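Long-range contacts in iron uptake protein A2 (Synechocystis sp., PDB 2VOZ), which binds ferric iron in the periplasm and probably hands it to an ABC transporter that imports Fe(3+) into the cell: residues E110-N115 against Y301-G306; K159-P164 against N196-P201; A207-I212 against Y225-L230. All blocks are in the same frame, centred on the assembly; numbering follows the deposited sequence. Where two conformers were deposited one is given.

Interaction 1 (E110-N115 against Y301-G306); sequences ERIPEN and YPVIPG
The end of the Ile304 side chain meets Arg111 where helix 106-111 runs out: CD1 of Ile304 lies 3.2 Å from the carbonyl O of Arg111 and 3.8 Å from CB of Arg111. On the same isoleucine the other branch, CG2, comes within 3.7 Å of NH2 of Arg111, at a slant to the guanidinium plane. The reach toward the helix end comes from CD1, which folds back at chi2 -53°. Next along the chain, CG1 of Ile112 touches CD1 of Ile304 at 4.3 Å and, more loosely, the CG2 methyl of Val303. Pro113 sets CD and CG against the opposing backbone, CD 3.2 Å from O of Val303; a proline, with no N-H to satisfy, suits the position just after Ile112, where the chain has left the helix.

Further out, the bent Arg111 chain (chi3 60°) carries NH2 to a salt bridge with Asp288 and a hydrogen bond to the carbonyl O of Ala286, which fix the guanidinium beside Ile304. The backbone N-H groups of Val303 and Ile304 both go to OE1 of Gln291, tying the loop to helix 288-297, while Ile112 packs on Tyr124 and Phe126 of strand 124-136. An alanine in place of Ile304 would probably leave a gap beside the Arg111 carbonyl and take the apolar support from its guanidinium and from Ile112. Between the segments cohesion is van der Waals in kind, while the guanidinium of Arg111 and the N-H groups of Val303 and Ile304 find their partners in the surrounding fold.

Interaction 2 (K159-P164 against N196-P201); sequences KILVRP and NFARQP
Ile160 and Phe197 form a single beta bridge, and its backbone hydrogen bonds are the direct polar links across the contact. The N-H of Ile160 points almost straight at O of Asn196 (2.9 Å, 166° at the hydrogen), and the same oxygen takes a weak, bent bond from N of Lys159. In return, N of Ala198 gives a short bond of 2.7 Å to O of Ile160, which also receives a CA-H...O contact from Phe197.

Beyond the bridge, water joins Val162 to Arg199, once backbone to backbone and once to the side chain. One water accepts from N of Val162 and lies 2.9 Å from O of Arg199; a second accepts from NE of Arg199, lying in the guanidinium plane at its edge, and has at most a weak bond to O of Val162.

Strand 160-161 pairs in parallel with strand 219-223 in the mixed sheet of this periplasmic binding protein, and the loop that follows helix 183-195 runs along it here.

Apolar contacts fill the rest. In the conformer given, one of two deposited, CG1 of Val162 is set between the backbone N and the carbonyl carbon (chi1 66°) and touches CE1 and CZ of the Phe197 ring, each at 3.5 Å, while CD1 of that ring meets CG2 of Ile160 at 4.2 Å; the ring's neighbour Trp345 stacks with it edge-to-face. Ala198, small enough to sit against the strand, puts CB 4.0 Å from CD2 of Leu161. Pro201 lays CB against O of Val162 at 3.3 Å and slides past the ring of Pro164.

Charge enters through Arg199, one guanidinium face of which is covered by CD2 of Leu161. Its NH2 makes a salt bridge to Glu69 of the second subunit.

Interaction 3 (A207-I212 against Y225-L230); sequences AQIRAI and YYYIRL
The segments 207-212 and 225-230 belong to two helices whose axes come within 10.8 Å and cross at -62°, Ile209 and Tyr227 being the residues with the nearest CA atoms. Such a spacing leaves room for branched side chains between the backbones. Ile209 fills it with two methyl groups. Its CD1 lies 4.0 Å from CB of Tyr226, the two side chains crossing at about a right angle, and its CG2 is 4.0 Å from CD1 of Leu230, with the side chains sliding past each other in opposite directions. The same CG2 lies near the plane of the Tyr227 ring, at its edge, 4.5 Å from CD1 of Tyr227.

Leu230 has a second task: its CD2 covers one face of the Arg210 guanidinium, 3.6 Å from NH2. The arginine reaches it with its chain extended from CG to NE (chi3 -168°); its apolar stem and charged end suit a place between leucine and acidic partners. That charge is met by Asp238 through NH2 and by Glu66 of the second subunit through NE, so it is probably well compensated despite being buried.

Of the Tyr226 side chain it is CB that touches Ile209; the ring, with CG anti to the carbonyl carbon (chi1 -65°), leads away to the iron site of Tyr225, Tyr226 and Tyr169, without metal in this apo form; the hydroxyl of Tyr226 hydrogen-bonds to that of Tyr169. Helix 236-244 closes over Leu230 and Arg210 through Val241, strand 124-136 meets Ile209 and the Tyr227 ring through Tyr134, and strand 160-161 packs against helix 205-213 through Leu161.

Along the chain, interactions 2 and 3 follow one another within the long span that interaction 1 brackets. Interactions 2 and 3 are neighbours, with centres about 15 Å apart, and they touch through Leu161 and Gln208; both meet the second subunit. Interaction 1 stands apart, its centre about 33 Å from that of interaction 2 and about 27 Å from that of interaction 3; interactions 1 and 2 lie on opposite sides of the chain's centre. Strand 124-136 pairs with strand 301-302 of interaction 1 and touches interaction 3. Iron-binding Tyr225 and Tyr226 lie in interaction 3, and Arg163 of interaction 2 approaches Tyr169, so these two border the metal site, while interaction 1 is away from it.

Interaction 1 (E110-N115 against Y301-G306)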
# COMPACT_ATOMS: atom_id res chain seq x y z
N GLU B 110 35.74 6.13 9.62
CA GLU B 110 36.12 5.04 10.52
C GLU B 110 35.26 3.81 10.30
O GLU B 110 35.76 2.66 10.40
CB GLU B 110 36.02 5.49 11.97
CG GLU B 110 37.07 6.51 12.36
CD GLU B 110 38.45 5.92 12.65
OE1 GLU B 110 39.42 6.70 12.62
OE2 GLU B 110 38.54 4.69 12.93
N ARG B 111 33.99 4.01 9.95
CA ARG B 111 33.04 2.88 9.93
C ARG B 111 32.85 2.23 8.57
O ARG B 111 32.81 1.01 8.47
CB ARG B 111 31.68 3.31 10.48
CG ARG B 111 31.75 3.66 11.97
CD ARG B 111 30.43 4.23 12.52
NE ARG B 111 29.35 3.26 12.34
CZ ARG B 111 29.16 2.17 13.10
NH1 ARG B 111 29.97 1.92 14.13
NH2 ARG B 111 28.15 1.34 12.84
N ILE B 112 32.74 3.06 7.54
CA ILE B 112 32.48 2.52 6.20
C ILE B 112 33.78 2.04 5.58
O ILE B 112 34.74 2.83 5.47
CB ILE B 112 31.77 3.55 5.32
CG1 ILE B 112 30.40 3.91 5.94
CG2 ILE B 112 31.60 2.99 3.89
CD1 ILE B 112 29.61 4.92 5.14
N PRO B 113 33.84 0.76 5.15
CA PRO B 113 35.04 0.26 4.52
C PRO B 113 35.52 1.21 3.44
O PRO B 113 34.71 1.68 2.62
CB PRO B 113 34.57 -1.06 3.90
CG PRO B 113 33.60 -1.55 4.88
CD PRO B 113 32.82 -0.32 5.26
N GLU B 114 36.84 1.48 3.42
CA GLU B 114 37.41 2.37 2.43
C GLU B 114 36.99 2.05 0.98
O GLU B 114 36.76 2.94 0.19
CB GLU B 114 38.95 2.36 2.55
CG GLU B 114 39.66 3.39 1.69
N ASN B 115 36.87 0.76 0.64
CA ASN B 115 36.57 0.40 -0.76
C ASN B 115 35.10 0.53 -1.13
O ASN B 115 34.73 0.42 -2.32
CB ASN B 115 37.09 -0.99 -1.11
CG ASN B 115 36.26 -2.09 -0.55
OD1 ASN B 115 36.11 -2.22 0.65
ND2 ASN B 115 35.67 -2.89 -1.44
N TYR B 301 23.42 -6.81 2.08
CA TYR B 301 24.33 -6.89 3.22
C TYR B 301 24.59 -5.49 3.75
O TYR B 301 24.73 -4.53 2.97
CB TYR B 301 25.68 -7.44 2.78
CG TYR B 301 25.66 -8.79 2.13
CD1 TYR B 301 25.49 -8.94 0.73
CD2 TYR B 301 25.84 -9.95 2.90
CE1 TYR B 301 25.51 -10.20 0.13
CE2 TYR B 301 25.86 -11.22 2.30
CZ TYR B 301 25.70 -11.33 0.92
OH TYR B 301 25.74 -12.56 0.30
N PRO B 302 24.73 -5.36 5.08
CA PRO B 302 25.25 -4.07 5.58
C PRO B 302 26.65 -3.83 5.08
O PRO B 302 27.36 -4.78 4.69
CB PRO B 302 25.29 -4.28 7.11
CG PRO B 302 24.30 -5.41 7.37
CD PRO B 302 24.46 -6.32 6.17
N VAL B 303 27.05 -2.57 5.09
CA VAL B 303 28.44 -2.26 4.77
C VAL B 303 29.28 -2.33 6.02
O VAL B 303 30.51 -2.41 5.93
CB VAL B 303 28.63 -0.89 4.06
CG1 VAL B 303 27.93 -0.92 2.66
CG2 VAL B 303 28.05 0.25 4.90
N ILE B 304 28.62 -2.29 7.18
CA ILE B 304 29.37 -2.33 8.45
C ILE B 304 29.56 -3.76 8.92
O ILE B 304 28.59 -4.46 9.14
CB ILE B 304 28.66 -1.50 9.56
CG1 ILE B 304 28.41 -0.04 9.13
CG2 ILE B 304 29.47 -1.55 10.89
CD1 ILE B 304 29.60 0.70 8.63
N PRO B 305 30.83 -4.19 9.10
CA PRO B 305 31.12 -5.50 9.68
C PRO B 305 30.51 -5.65 11.06
O PRO B 305 30.49 -4.69 11.83
CB PRO B 305 32.65 -5.49 9.77
CG PRO B 305 33.06 -4.66 8.58
CD PRO B 305 32.07 -3.51 8.68
N GLY B 306 29.99 -6.84 11.35
CA GLY B 306 29.44 -7.12 12.68
C GLY B 306 27.94 -6.89 12.78
O GLY B 306 27.31 -7.44 13.69

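Interaction 2 (K159-P164 against N196-P201)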
# COMPACT_ATOMS: atom_id res chain seq x y z
N LYS B 159 24.54 -21.62 -23.12
CA LYS B 159 24.10 -21.85 -21.74
C LYS B 159 23.93 -20.60 -20.85
O LYS B 159 23.31 -20.70 -19.78
CB LYS B 159 25.03 -22.86 -21.08
CG LYS B 159 24.80 -24.28 -21.60
CD LYS B 159 25.76 -25.27 -20.96
CE LYS B 159 25.41 -26.68 -21.43
NZ LYS B 159 26.23 -27.75 -20.80
N ILE B 160 24.50 -19.47 -21.25
CA ILE B 160 24.56 -18.30 -20.37
C ILE B 160 23.37 -17.37 -20.49
O ILE B 160 22.96 -16.97 -21.60
CB ILE B 160 25.87 -17.52 -20.61
CG1 ILE B 160 27.11 -18.44 -20.43
CG2 ILE B 160 25.93 -16.25 -19.72
CD1 ILE B 160 27.32 -19.08 -19.02
N LEU B 161 22.79 -17.00 -19.34
CA LEU B 161 21.69 -16.06 -19.30
C LEU B 161 22.04 -14.78 -18.56
O LEU B 161 22.48 -14.84 -17.43
CB LEU B 161 20.52 -16.68 -18.56
CG LEU B 161 19.93 -17.86 -19.32
CD1 LEU B 161 19.23 -18.74 -18.28
CD2 LEU B 161 18.94 -17.38 -20.39
N VAL B 162 21.88 -13.63 -19.22
CA VAL B 162 22.08 -12.34 -18.56
C VAL B 162 21.17 -11.30 -19.19
O VAL B 162 20.80 -11.44 -20.36
CB VAL B 162 23.57 -11.91 -18.61
CG1 VAL B 162 24.00 -11.63 -20.05
CG2 VAL B 162 23.82 -10.71 -17.68
N ARG B 163 20.81 -10.28 -18.40
CA ARG B 163 19.88 -9.25 -18.90
C ARG B 163 20.62 -8.31 -19.86
O ARG B 163 21.84 -8.41 -20.02
CB ARG B 163 19.24 -8.52 -17.74
CG ARG B 163 20.24 -7.65 -16.99
CD ARG B 163 19.62 -7.05 -15.74
NE ARG B 163 18.42 -6.26 -16.00
CZ ARG B 163 17.63 -5.82 -15.02
NH1 ARG B 163 17.93 -6.14 -13.75
NH2 ARG B 163 16.56 -5.09 -15.30
N PRO B 164 19.89 -7.42 -20.55
CA PRO B 164 20.50 -6.51 -21.52
C PRO B 164 21.67 -5.64 -21.00
O PRO B 164 21.72 -5.29 -19.82
CB PRO B 164 19.32 -5.65 -21.95
CG PRO B 164 18.14 -6.57 -21.89
CD PRO B 164 18.42 -7.31 -20.56
N ASN B 196 28.50 -17.24 -25.78
CA ASN B 196 27.89 -18.32 -25.01
C ASN B 196 26.44 -18.05 -24.54
O ASN B 196 25.85 -18.90 -23.81
CB ASN B 196 28.78 -18.60 -23.77
CG ASN B 196 30.06 -19.36 -24.12
OD1 ASN B 196 30.14 -19.95 -25.19
ND2 ASN B 196 31.03 -19.37 -23.21
N PHE B 197 25.84 -16.95 -24.96
CA PHE B 197 24.50 -16.62 -24.52
C PHE B 197 23.54 -17.70 -24.98
O PHE B 197 23.60 -18.14 -26.12
CB PHE B 197 24.02 -15.29 -25.11
CG PHE B 197 24.58 -14.07 -24.42
CD1 PHE B 197 25.37 -14.18 -23.28
CD2 PHE B 197 24.32 -12.83 -24.93
CE1 PHE B 197 25.89 -13.02 -22.63
CE2 PHE B 197 24.81 -11.65 -24.28
CZ PHE B 197 25.60 -11.78 -23.13
N ALA B 198 22.67 -18.13 -24.07
CA ALA B 198 21.58 -19.04 -24.41
C ALA B 198 20.53 -18.42 -25.33
O ALA B 198 19.89 -19.13 -26.09
CB ALA B 198 20.94 -19.56 -23.14
N ARG B 199 20.34 -17.10 -25.24
CA ARG B 199 19.41 -16.36 -26.10
C ARG B 199 19.85 -14.91 -26.02
O ARG B 199 20.64 -14.55 -25.14
CB ARG B 199 17.97 -16.47 -25.54
CG ARG B 199 17.85 -15.80 -24.15
CD ARG B 199 16.42 -15.78 -23.64
NE ARG B 199 16.38 -15.17 -22.29
CZ ARG B 199 15.34 -15.30 -21.47
NH1 ARG B 199 14.28 -16.03 -21.83
NH2 ARG B 199 15.39 -14.74 -20.27
N GLN B 200 19.39 -14.09 -26.93
CA GLN B 200 19.69 -12.66 -26.82
C GLN B 200 19.06 -12.16 -25.50
O GLN B 200 17.97 -12.57 -25.15
CB GLN B 200 19.16 -11.88 -28.03
CG GLN B 200 19.88 -12.20 -29.33
CD GLN B 200 21.20 -11.46 -29.47
OE1 GLN B 200 21.78 -11.41 -30.57
NE2 GLN B 200 21.65 -10.82 -28.41
N PRO B 201 19.80 -11.34 -24.75
CA PRO B 201 19.35 -10.87 -23.44
C PRO B 201 17.92 -10.31 -23.47
O PRO B 201 17.58 -9.44 -24.32
CB PRO B 201 20.36 -9.76 -23.11
CG PRO B 201 21.59 -10.25 -23.73
CD PRO B 201 21.15 -10.82 -25.06
O HOH W 1 18.37 -13.51 -21.28
O HOH W 2 21.00 -14.01 -22.29

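Interaction 3 (A207-I212 against Y225-L230)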
# COMPACT_ATOMS: atom_id res chain seq x y z
N ALA B 207 14.21 -12.71 -14.11
CA ALA B 207 13.89 -13.42 -15.37
C ALA B 207 15.01 -14.39 -15.75
O ALA B 207 14.76 -15.45 -16.33
CB ALA B 207 13.63 -12.40 -16.55
N GLN B 208 16.27 -14.02 -15.49
CA GLN B 208 17.38 -14.94 -15.82
C GLN B 208 17.36 -16.19 -14.91
O GLN B 208 17.63 -17.31 -15.34
CB GLN B 208 18.73 -14.23 -15.72
CG GLN B 208 18.69 -12.80 -16.32
CD GLN B 208 18.11 -12.79 -17.74
OE1 GLN B 208 18.40 -13.68 -18.55
NE2 GLN B 208 17.34 -11.74 -18.06
N ILE B 209 17.05 -15.97 -13.65
CA ILE B 209 17.01 -17.10 -12.69
C ILE B 209 15.85 -18.01 -13.11
O ILE B 209 16.01 -19.24 -13.18
CB ILE B 209 16.78 -16.58 -11.27
CG1 ILE B 209 17.91 -15.60 -10.89
CG2 ILE B 209 16.75 -17.73 -10.25
CD1 ILE B 209 17.69 -14.95 -9.50
N ARG B 210 14.70 -17.41 -13.41
CA ARG B 210 13.55 -18.21 -13.84
C ARG B 210 13.80 -18.96 -15.14
O ARG B 210 13.30 -20.07 -15.32
CB ARG B 210 12.31 -17.36 -13.96
CG ARG B 210 11.82 -16.84 -12.61
CD ARG B 210 10.43 -16.19 -12.84
NE ARG B 210 10.00 -15.41 -11.69
CZ ARG B 210 9.39 -15.93 -10.62
NH1 ARG B 210 9.14 -17.25 -10.56
NH2 ARG B 210 9.03 -15.13 -9.61
N ALA B 211 14.62 -18.35 -16.00
CA ALA B 211 14.91 -18.96 -17.32
C ALA B 211 15.70 -20.26 -17.14
O ALA B 211 15.54 -21.19 -17.93
CB ALA B 211 15.67 -17.96 -18.22
N ILE B 212 16.50 -20.35 -16.07
CA ILE B 212 17.22 -21.60 -15.78
C ILE B 212 16.19 -22.64 -15.43
O ILE B 212 16.25 -23.76 -15.94
CB ILE B 212 18.20 -21.44 -14.63
CG1 ILE B 212 19.27 -20.39 -15.00
CG2 ILE B 212 18.91 -22.79 -14.30
CD1 ILE B 212 20.24 -20.07 -13.81
N TYR B 225 20.29 -10.60 -3.97
CA TYR B 225 19.01 -10.42 -3.25
C TYR B 225 17.78 -10.93 -4.01
O TYR B 225 16.76 -11.20 -3.41
CB TYR B 225 18.80 -8.95 -2.87
CG TYR B 225 18.95 -8.01 -4.02
CD1 TYR B 225 17.84 -7.63 -4.80
CD2 TYR B 225 20.19 -7.48 -4.35
CE1 TYR B 225 18.00 -6.77 -5.89
CE2 TYR B 225 20.34 -6.60 -5.42
CZ TYR B 225 19.25 -6.27 -6.19
OH TYR B 225 19.40 -5.40 -7.26
N TYR B 226 17.86 -11.05 -5.34
CA TYR B 226 16.74 -11.59 -6.08
C TYR B 226 16.44 -13.02 -5.70
O TYR B 226 15.27 -13.42 -5.68
CB TYR B 226 16.99 -11.51 -7.58
CG TYR B 226 17.06 -10.09 -8.04
CD1 TYR B 226 15.93 -9.27 -7.98
CD2 TYR B 226 18.26 -9.57 -8.52
CE1 TYR B 226 16.00 -7.93 -8.39
CE2 TYR B 226 18.34 -8.24 -8.93
CZ TYR B 226 17.21 -7.44 -8.87
OH TYR B 226 17.30 -6.11 -9.25
N TYR B 227 17.48 -13.80 -5.41
CA TYR B 227 17.24 -15.17 -5.00
C TYR B 227 16.64 -15.25 -3.59
O TYR B 227 15.77 -16.09 -3.32
CB TYR B 227 18.53 -15.96 -5.11
CG TYR B 227 18.38 -17.46 -4.93
CD1 TYR B 227 18.09 -18.30 -6.01
CD2 TYR B 227 18.52 -18.03 -3.68
CE1 TYR B 227 17.97 -19.68 -5.84
CE2 TYR B 227 18.41 -19.41 -3.49
CZ TYR B 227 18.14 -20.23 -4.58
OH TYR B 227 18.03 -21.59 -4.34
N ILE B 228 17.08 -14.35 -2.72
CA ILE B 228 16.54 -14.29 -1.36
C ILE B 228 15.04 -14.00 -1.43
O ILE B 228 14.27 -14.61 -0.68
CB ILE B 228 17.31 -13.29 -0.45
CG1 ILE B 228 18.84 -13.48 -0.57
CG2 ILE B 228 16.82 -13.44 1.01
CD1 ILE B 228 19.32 -14.93 -0.25
N ARG B 229 14.61 -13.13 -2.35
CA ARG B 229 13.17 -12.87 -2.52
C ARG B 229 12.42 -14.13 -2.82
O ARG B 229 11.39 -14.37 -2.23
CB ARG B 229 12.87 -11.92 -3.68
CG ARG B 229 13.28 -10.55 -3.42
CD ARG B 229 12.91 -9.66 -4.59
NE ARG B 229 13.63 -8.40 -4.46
CZ ARG B 229 13.63 -7.45 -5.40
NH1 ARG B 229 14.35 -6.36 -5.19
NH2 ARG B 229 12.90 -7.59 -6.51
N LEU B 230 12.95 -14.91 -3.76
CA LEU B 230 12.29 -16.16 -4.18
C LEU B 230 12.20 -17.14 -2.99
O LEU B 230 11.14 -17.72 -2.77
CB LEU B 230 13.04 -16.80 -5.35
CG LEU B 230 12.94 -16.00 -6.65
CD1 LEU B 230 13.83 -16.67 -7.73
CD2 LEU B 230 11.49 -15.92 -7.12